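Local coordinates for 4-hydroxy-3-methylbut-2-enyl diphosphate reductase, apicoplast (Plasmodium falciparum, PDB 4N7B), which reduces (E)-4-hydroxy-3-methylbut-2-enyl diphosphate at an iron-sulfur cluster to isopentenyl and dimethylallyl diphosphate, the last step of the DOXP/MEP route to isoprenoid precursors, at residues Val321-Gln326 against Gly348-Ala353; Ile289-Ile295 against Ala313-Val318. The contacts are given in a common frame with arbitrary orientation. Numbering follows the deposited sequence.

Contact 1 (Val321-Gln326 against Gly348-Ala353). With NA (sodium ion), chain F.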
ATOM      1  N   VAL A 321       6.465  11.236   1.372  1.00 24.00           N
ATOM      2  CA  VAL A 321       5.323  12.157   1.372  1.00 25.42           C
ATOM      3  C   VAL A 321       5.308  12.964   2.670  1.00 30.00           C
ATOM      4  O   VAL A 321       5.175  14.195   2.652  1.00 30.80           O
ATOM      5  CB  VAL A 321       3.972  11.420   1.178  1.00 26.01           C
ATOM      6  CG1 VAL A 321       2.819  12.401   1.126  1.00 30.53           C
ATOM      7  CG2 VAL A 321       4.001  10.635  -0.106  1.00 27.47           C
ATOM      8  N   HIS A 322       5.497  12.279   3.792  1.00 31.12           N
ATOM      9  CA  HIS A 322       5.558  12.946   5.098  1.00 33.56           C
ATOM     10  C   HIS A 322       6.557  14.083   5.067  1.00 38.48           C
ATOM     11  O   HIS A 322       6.321  15.167   5.608  1.00 38.92           O
ATOM     12  CB  HIS A 322       5.971  11.951   6.183  1.00 34.62           C
ATOM     13  CG  HIS A 322       4.865  11.037   6.620  1.00 37.43           C
ATOM     14  ND1 HIS A 322       4.547  10.831   7.945  1.00 39.62           N
ATOM     15  CD2 HIS A 322       4.004  10.273   5.905  1.00 35.13           C
ATOM     16  CE1 HIS A 322       3.538   9.982   8.028  1.00 41.58           C
ATOM     17  NE2 HIS A 322       3.188   9.630   6.803  1.00 37.77           N
ATOM     18  N   VAL A 323       7.679  13.823   4.412  1.00 34.84           N
ATOM     19  CA  VAL A 323       8.808  14.730   4.415  1.00 33.16           C
ATOM     20  C   VAL A 323       8.529  15.978   3.569  1.00 32.21           C
ATOM     21  O   VAL A 323       8.768  17.101   4.010  1.00 35.25           O
ATOM     22  CB  VAL A 323      10.065  13.979   3.909  1.00 38.48           C
ATOM     23  CG1 VAL A 323      11.026  14.927   3.262  1.00 41.54           C
ATOM     24  CG2 VAL A 323      10.703  13.227   5.061  1.00 36.96           C
ATOM     25  N   TYR A 324       8.016  15.791   2.361  1.00 28.08           N
ATOM     26  CA  TYR A 324       7.648  16.936   1.535  1.00 31.23           C
ATOM     27  C   TYR A 324       6.616  17.823   2.240  1.00 35.50           C
ATOM     28  O   TYR A 324       6.668  19.042   2.138  1.00 30.19           O
ATOM     29  CB  TYR A 324       7.098  16.483   0.180  1.00 31.59           C
ATOM     30  CG  TYR A 324       8.189  16.323  -0.852  1.00 35.15           C
ATOM     31  CD1 TYR A 324       8.652  17.413  -1.589  1.00 36.18           C
ATOM     32  CD2 TYR A 324       8.797  15.096  -1.044  1.00 32.60           C
ATOM     33  CE1 TYR A 324       9.675  17.262  -2.523  1.00 34.35           C
ATOM     34  CE2 TYR A 324       9.807  14.933  -1.964  1.00 34.45           C
ATOM     35  CZ  TYR A 324      10.240  16.006  -2.706  1.00 37.33           C
ATOM     36  OH  TYR A 324      11.259  15.801  -3.613  1.00 43.83           O
ATOM     37  N   VAL A 325       5.686  17.205   2.959  1.00 30.13           N
ATOM     38  CA  VAL A 325       4.638  17.946   3.629  1.00 34.09           C
ATOM     39  C   VAL A 325       5.229  18.882   4.691  1.00 35.36           C
ATOM     40  O   VAL A 325       4.889  20.070   4.754  1.00 38.04           O
ATOM     41  CB  VAL A 325       3.623  16.988   4.275  1.00 37.42           C
ATOM     42  CG1 VAL A 325       2.803  17.719   5.320  1.00 41.19           C
ATOM     43  CG2 VAL A 325       2.716  16.371   3.199  1.00 34.13           C
ATOM     44  N   GLN A 326       6.105  18.345   5.530  1.00 33.43           N
ATOM     45  CA  GLN A 326       6.759  19.146   6.557  1.00 36.74           C
ATOM     46  C   GLN A 326       7.585  20.251   5.920  1.00 37.81           C
ATOM     47  O   GLN A 326       7.593  21.390   6.391  1.00 38.56           O
ATOM     48  CB  GLN A 326       7.676  18.273   7.407  1.00 37.33           C
ATOM     49  CG  GLN A 326       6.952  17.441   8.460  1.00 46.98           C
ATOM     50  CD  GLN A 326       7.880  16.423   9.135  1.00 50.68           C
ATOM     51  OE1 GLN A 326       8.040  15.305   8.647  1.00 46.54           O
ATOM     52  NE2 GLN A 326       8.498  16.816  10.250  1.00 52.65           N
ATOM     53  N   GLY A 348      -1.781   9.586   8.965  1.00 37.40           N
ATOM     54  CA  GLY A 348      -0.407   9.786   9.398  1.00 35.93           C
ATOM     55  C   GLY A 348       0.266  10.947   8.685  1.00 38.08           C
ATOM     56  O   GLY A 348       0.943  11.758   9.306  1.00 38.07           O
ATOM     57  N   THR A 349       0.082  11.030   7.374  1.00 42.47           N
ATOM     58  CA  THR A 349       0.647  12.120   6.583  1.00 40.16           C
ATOM     59  C   THR A 349       0.017  13.466   6.957  1.00 37.72           C
ATOM     60  O   THR A 349       0.701  14.477   7.108  1.00 34.63           O
ATOM     61  CB  THR A 349       0.398  11.884   5.086  1.00 36.58           C
ATOM     62  OG1 THR A 349       1.142  10.737   4.657  1.00 35.32           O
ATOM     63  CG2 THR A 349       0.826  13.109   4.281  1.00 33.29           C
ATOM     64  N   TYR A 350      -1.305  13.467   7.092  1.00 36.93           N
ATOM     65  CA  TYR A 350      -2.042  14.660   7.479  1.00 35.99           C
ATOM     66  C   TYR A 350      -1.440  15.254   8.747  1.00 38.27           C
ATOM     67  O   TYR A 350      -1.217  16.455   8.839  1.00 36.29           O
ATOM     68  CB  TYR A 350      -3.521  14.314   7.706  1.00 41.09           C
ATOM     69  CG  TYR A 350      -4.378  15.486   8.184  1.00 36.11           C
ATOM     70  CD1 TYR A 350      -4.936  16.391   7.288  1.00 40.71           C
ATOM     71  CD2 TYR A 350      -4.605  15.696   9.536  1.00 39.83           C
ATOM     72  CE1 TYR A 350      -5.699  17.472   7.731  1.00 41.22           C
ATOM     73  CE2 TYR A 350      -5.375  16.771   9.984  1.00 47.54           C
ATOM     74  CZ  TYR A 350      -5.919  17.649   9.077  1.00 43.79           C
ATOM     75  OH  TYR A 350      -6.682  18.704   9.529  1.00 48.23           O
ATOM     76  N   ASN A 351      -1.154  14.411   9.730  1.00 43.44           N
ATOM     77  CA  ASN A 351      -0.767  14.922  11.035  1.00 47.76           C
ATOM     78  C   ASN A 351       0.652  15.468  11.096  1.00 47.53           C
ATOM     79  O   ASN A 351       1.104  15.893  12.152  1.00 46.16           O
ATOM     80  CB  ASN A 351      -1.001  13.860  12.105  1.00 46.52           C
ATOM     81  CG  ASN A 351      -2.440  13.845  12.581  1.00 49.00           C
ATOM     82  OD1 ASN A 351      -3.066  14.893  12.703  1.00 51.11           O
ATOM     83  ND2 ASN A 351      -2.973  12.664  12.834  1.00 51.17           N
ATOM     84  N   GLU A 352       1.347  15.483   9.965  1.00 46.48           N
ATOM     85  CA  GLU A 352       2.662  16.113   9.916  1.00 43.51           C
ATOM     86  C   GLU A 352       2.510  17.630   9.817  1.00 43.19           C
ATOM     87  O   GLU A 352       3.396  18.368  10.230  1.00 45.78           O
ATOM     88  CB  GLU A 352       3.479  15.583   8.741  1.00 46.38           C
ATOM     89  CG  GLU A 352       3.851  14.102   8.839  1.00 46.08           C
ATOM     90  CD  GLU A 352       5.005  13.826   9.803  1.00 49.61           C
ATOM     91  OE1 GLU A 352       5.558  14.785  10.377  1.00 49.33           O
ATOM     92  OE2 GLU A 352       5.365  12.641   9.985  1.00 51.35           O
ATOM     93  N   ALA A 353       1.388  18.095   9.274  1.00 39.46           N
ATOM     94  CA  ALA A 353       1.103  19.527   9.212  1.00 40.78           C
ATOM     95  C   ALA A 353      -0.410  19.762   9.254  1.00 41.55           C
ATOM     96  O   ALA A 353      -0.983  20.339   8.333  1.00 41.53           O
ATOM     97  CB  ALA A 353       1.704  20.133   7.948  1.00 40.96           C
TER
HETATM   98 NA    NA F 405      12.012  13.043  -4.446  1.00 53.21          NA
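Helix 316-329 meets the C-terminal end of helix 344-350 here, with the His-322 imidazole laid between the two. The CA-to-CB bond of His-322 points sideways, and the m rotamer (chi1 -77°) brings the ring to segment 348-353, where Thr-349 CA sits over one face, 3.9 Å from the ring centroid, in a CH-pi contact. At the ring edge His-322 ND1 donates to Glu-352 OE2 over 2.8 Å. With chi1 and chi2 both m (-66° and -77°), Glu-352 brings its carboxylate to the imidazole. Glu-352 lies in the type I turn Tyr-350 to Ala-353 that ends the short helix, and the turn also places Ala-353 CB 3.7 Å from Val-325 CG1. Val-325 is t, with CG1 against Ala-353 and CG2 3.9 Å from Thr-349 CG2; Val-321, also t, brings CG1 to 3.8 Å from the same methyl. Thr-349 in its m rotamer turns CG2 to these valines, while its OG1 bonds back to Glu-345 O. Tyr-324 takes no part in the contact; its OH lies 3.0 Å from a sodium ion. Val-321 and Val-325 also touch Val-380 of strand 377-381. A helix thus packs against the C-terminal end of a short helix and the type I turn that follows, joined by a His-carboxylate hydrogen bond, within an alpha/beta domain of the IspH fold and one turn beyond Glu-345, the probable proton donor.

Contact 2 (Ile289-Ile295 against Ala313-Val318). With F3S (Fe3-s4 cluster), chain B.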
ATOM      1  N   ILE A 289       6.982  -1.336  16.895  1.00 45.07           N
ATOM      2  CA  ILE A 289       7.234  -1.193  15.467  1.00 44.66           C
ATOM      3  C   ILE A 289       6.133  -0.398  14.770  1.00 44.64           C
ATOM      4  O   ILE A 289       4.944  -0.686  14.942  1.00 41.81           O
ATOM      5  CB  ILE A 289       7.337  -2.565  14.800  1.00 41.78           C
ATOM      6  CG1 ILE A 289       8.457  -3.371  15.469  1.00 46.07           C
ATOM      7  CG2 ILE A 289       7.593  -2.408  13.321  1.00 37.34           C
ATOM      8  CD1 ILE A 289       8.614  -4.782  14.945  1.00 43.04           C
ATOM      9  N   TYR A 290       6.525   0.595  13.977  1.00 46.22           N
ATOM     10  CA  TYR A 290       5.563   1.355  13.186  1.00 43.81           C
ATOM     11  C   TYR A 290       5.375   0.676  11.836  1.00 44.53           C
ATOM     12  O   TYR A 290       6.348   0.294  11.182  1.00 41.17           O
ATOM     13  CB  TYR A 290       6.031   2.801  12.993  1.00 41.77           C
ATOM     14  CG  TYR A 290       6.228   3.559  14.286  1.00 49.01           C
ATOM     15  CD1 TYR A 290       5.224   3.615  15.245  1.00 49.39           C
ATOM     16  CD2 TYR A 290       7.423   4.203  14.559  1.00 50.22           C
ATOM     17  CE1 TYR A 290       5.407   4.304  16.433  1.00 48.54           C
ATOM     18  CE2 TYR A 290       7.614   4.894  15.748  1.00 52.47           C
ATOM     19  CZ  TYR A 290       6.606   4.940  16.680  1.00 50.64           C
ATOM     20  OH  TYR A 290       6.801   5.634  17.863  1.00 51.87           O
ATOM     21  N   SER A 291       4.128   0.534  11.409  1.00 39.11           N
ATOM     22  CA  SER A 291       3.831  -0.204  10.192  1.00 35.71           C
ATOM     23  C   SER A 291       4.294   0.530   8.937  1.00 34.97           C
ATOM     24  O   SER A 291       4.685   1.696   8.984  1.00 35.70           O
ATOM     25  CB  SER A 291       2.328  -0.455  10.084  1.00 43.95           C
ATOM     26  OG  SER A 291       1.661   0.725   9.675  1.00 39.74           O
ATOM     27  N   ALA A 292       4.216  -0.165   7.806  1.00 35.39           N
ATOM     28  CA  ALA A 292       4.634   0.372   6.519  1.00 30.64           C
ATOM     29  C   ALA A 292       3.888   1.629   6.119  1.00 34.75           C
ATOM     30  O   ALA A 292       4.413   2.442   5.360  1.00 31.82           O
ATOM     31  CB  ALA A 292       4.450  -0.680   5.461  1.00 30.45           C
ATOM     32  N   HIS A 293       2.667   1.785   6.623  1.00 36.60           N
ATOM     33  CA  HIS A 293       1.796   2.888   6.221  1.00 34.54           C
ATOM     34  C   HIS A 293       2.176   4.193   6.896  1.00 35.47           C
ATOM     35  O   HIS A 293       1.628   5.250   6.587  1.00 32.87           O
ATOM     36  CB  HIS A 293       0.351   2.554   6.599  1.00 39.96           C
ATOM     37  CG  HIS A 293      -0.078   1.187   6.173  1.00 40.25           C
ATOM     38  ND1 HIS A 293      -0.317   0.170   7.071  1.00 41.04           N
ATOM     39  CD2 HIS A 293      -0.279   0.661   4.941  1.00 38.46           C
ATOM     40  CE1 HIS A 293      -0.663  -0.921   6.411  1.00 47.23           C
ATOM     41  NE2 HIS A 293      -0.644  -0.652   5.117  1.00 42.50           N
ATOM     42  N   GLY A 294       3.074   4.119   7.864  1.00 33.62           N
ATOM     43  CA  GLY A 294       3.486   5.311   8.562  1.00 38.99           C
ATOM     44  C   GLY A 294       2.600   5.642   9.749  1.00 42.41           C
ATOM     45  O   GLY A 294       1.573   4.999  10.004  1.00 42.47           O
ATOM     46  N   ILE A 295       2.994   6.684  10.465  1.00 38.30           N
ATOM     47  CA  ILE A 295       2.389   6.992  11.741  1.00 42.75           C
ATOM     48  C   ILE A 295       2.340   8.500  11.955  1.00 44.31           C
ATOM     49  O   ILE A 295       3.118   9.245  11.354  1.00 41.13           O
ATOM     50  CB  ILE A 295       3.180   6.315  12.897  1.00 51.89           C
ATOM     51  CG1 ILE A 295       2.376   6.371  14.197  1.00 58.38           C
ATOM     52  CG2 ILE A 295       4.570   6.959  13.084  1.00 48.65           C
ATOM     53  CD1 ILE A 295       1.150   5.482  14.183  1.00 59.17           C
ATOM     54  N   ALA A 313       9.187   0.988  10.561  1.00 32.90           N
ATOM     55  CA  ALA A 313       9.141   0.260   9.288  1.00 34.16           C
ATOM     56  C   ALA A 313       8.286   0.992   8.277  1.00 32.88           C
ATOM     57  O   ALA A 313       7.848   0.401   7.281  1.00 32.32           O
ATOM     58  CB  ALA A 313       8.606  -1.170   9.490  1.00 33.50           C
ATOM     59  N   THR A 314       8.036   2.275   8.529  1.00 36.78           N
ATOM     60  CA  THR A 314       7.351   3.111   7.546  1.00 35.56           C
ATOM     61  C   THR A 314       8.063   2.893   6.229  1.00 29.09           C
ATOM     62  O   THR A 314       9.292   2.927   6.170  1.00 29.83           O
ATOM     63  CB  THR A 314       7.447   4.614   7.879  1.00 33.64           C
ATOM     64  OG1 THR A 314       6.680   4.912   9.045  1.00 35.33           O
ATOM     65  CG2 THR A 314       6.941   5.463   6.723  1.00 35.46           C
ATOM     66  N   CYS A 315       7.305   2.655   5.171  1.00 29.43           N
ATOM     67  CA  CYS A 315       7.878   2.600   3.836  1.00 31.96           C
ATOM     68  C   CYS A 315       8.567   3.917   3.458  1.00 30.55           C
ATOM     69  O   CYS A 315       7.989   4.989   3.622  1.00 34.96           O
ATOM     70  CB  CYS A 315       6.795   2.290   2.804  1.00 29.25           C
ATOM     71  SG  CYS A 315       7.521   2.209   1.149  1.00 29.17           S
ATOM     72  N   PRO A 316       9.802   3.842   2.937  1.00 35.91           N
ATOM     73  CA  PRO A 316      10.522   5.055   2.522  1.00 30.67           C
ATOM     74  C   PRO A 316       9.718   5.971   1.603  1.00 32.08           C
ATOM     75  O   PRO A 316       9.962   7.184   1.610  1.00 31.97           O
ATOM     76  CB  PRO A 316      11.743   4.501   1.792  1.00 28.31           C
ATOM     77  CG  PRO A 316      12.001   3.142   2.467  1.00 27.42           C
ATOM     78  CD  PRO A 316      10.622   2.624   2.808  1.00 28.06           C
ATOM     79  N   LEU A 317       8.794   5.414   0.821  1.00 29.92           N
ATOM     80  CA  LEU A 317       8.050   6.216  -0.158  1.00 30.47           C
ATOM     81  C   LEU A 317       6.809   6.817   0.476  1.00 27.67           C
ATOM     82  O   LEU A 317       6.223   7.764  -0.061  1.00 31.54           O
ATOM     83  CB  LEU A 317       7.689   5.390  -1.410  1.00 30.65           C
ATOM     84  CG  LEU A 317       8.911   4.787  -2.143  1.00 30.98           C
ATOM     85  CD1 LEU A 317       8.466   3.847  -3.268  1.00 26.39           C
ATOM     86  CD2 LEU A 317       9.816   5.880  -2.694  1.00 28.15           C
ATOM     87  N   VAL A 318       6.417   6.280   1.631  1.00 24.58           N
ATOM     88  CA  VAL A 318       5.442   6.961   2.485  1.00 27.66           C
ATOM     89  C   VAL A 318       6.180   8.060   3.253  1.00 29.18           C
ATOM     90  O   VAL A 318       5.712   9.195   3.330  1.00 28.12           O
ATOM     91  CB  VAL A 318       4.746   5.990   3.466  1.00 31.68           C
ATOM     92  CG1 VAL A 318       3.998   6.751   4.549  1.00 30.57           C
ATOM     93  CG2 VAL A 318       3.800   5.078   2.714  1.00 25.12           C
TER
HETATM   94 FE1  F3S B 401       4.619  -0.766  -1.071  1.00 26.99          FE
HETATM   95 FE3  F3S B 401       5.747   1.478  -0.099  1.00 26.63          FE
HETATM   96 FE4  F3S B 401       4.208   1.511  -2.301  1.00 26.91          FE
HETATM   97  S1  F3S B 401       4.646  -0.074   1.008  1.00 24.12           S
HETATM   98  S2  F3S B 401       2.725  -0.130  -2.053  1.00 27.48           S
HETATM   99  S3  F3S B 401       6.165   0.522  -2.023  1.00 22.68           S
HETATM  100  S4  F3S B 401       4.279   3.025  -0.709  1.00 30.32           S
HETATM  101  O   HOH W   1       5.745   7.506   9.587  1.00 34.81           O
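Strand 287-290 and strand 309-312 are parallel neighbours in a beta-alpha-beta arrangement, and this contact joins the loops leaving their C-terminal ends, the usual place for the active site of an alpha/beta domain. Two backbone bonds link them: Ala-313 N donates to Tyr-290 O (3.0 Å), and Cys-315 N to Ala-292 O (2.9 Å, nearly straight at 172°). Between these, Thr-314 CA to Ser-291 O and Ala-292 CA to Ala-313 O are CA-H...O contacts, each of 3.3 Å. Ser-291 O also accepts from Gly-294 N (3.1 Å), closing a type I turn that carries His-293, whose ring stacks on His-260 and which probably binds the substrate. Gly-294 has a positive phi (88°); a CB there would crowd Val-318 CG1 and jam against His-293 O, which by itself calls for glycine. Thr-314 OG1 is hydrogen-bonded to Asp-312 OD1 and accepts from a water (2.8 Å) that accepts from Ile-295 N (3.0 Å). Arg-236 NH1 hydrogen-bonds to Thr-314 O, and Tyr-290 OH to Glu-310 OE2. Cys-315 N-caps helix 316-329: its SG accepts from Leu-317 N at 3.5 Å and binds FE3 of the cluster at 2.3 Å.

How the contacts relate
From the N terminus, strand 287-290 runs into loop 291-295, the chain passes through helix 297-305, and strand 309-312 returns it to the same end of the sheet, where contact 2 closes the excursion. Helix 316-329 starts inside contact 2 and carries the chain on to contact 1, which closes after strand 334-338, at the end of helix 344-350 and the turn behind it. The two loops are in series, neither nested nor crossed. Contact 2 belongs to the sheet built on 252-255 and 287-290, contact 1 to the one holding 334-338 and 377-381, so the helix bridges two domains. Their centres lie 12 Å apart, and His-322 CE1 packs 3.4 Å from Ile-295 O.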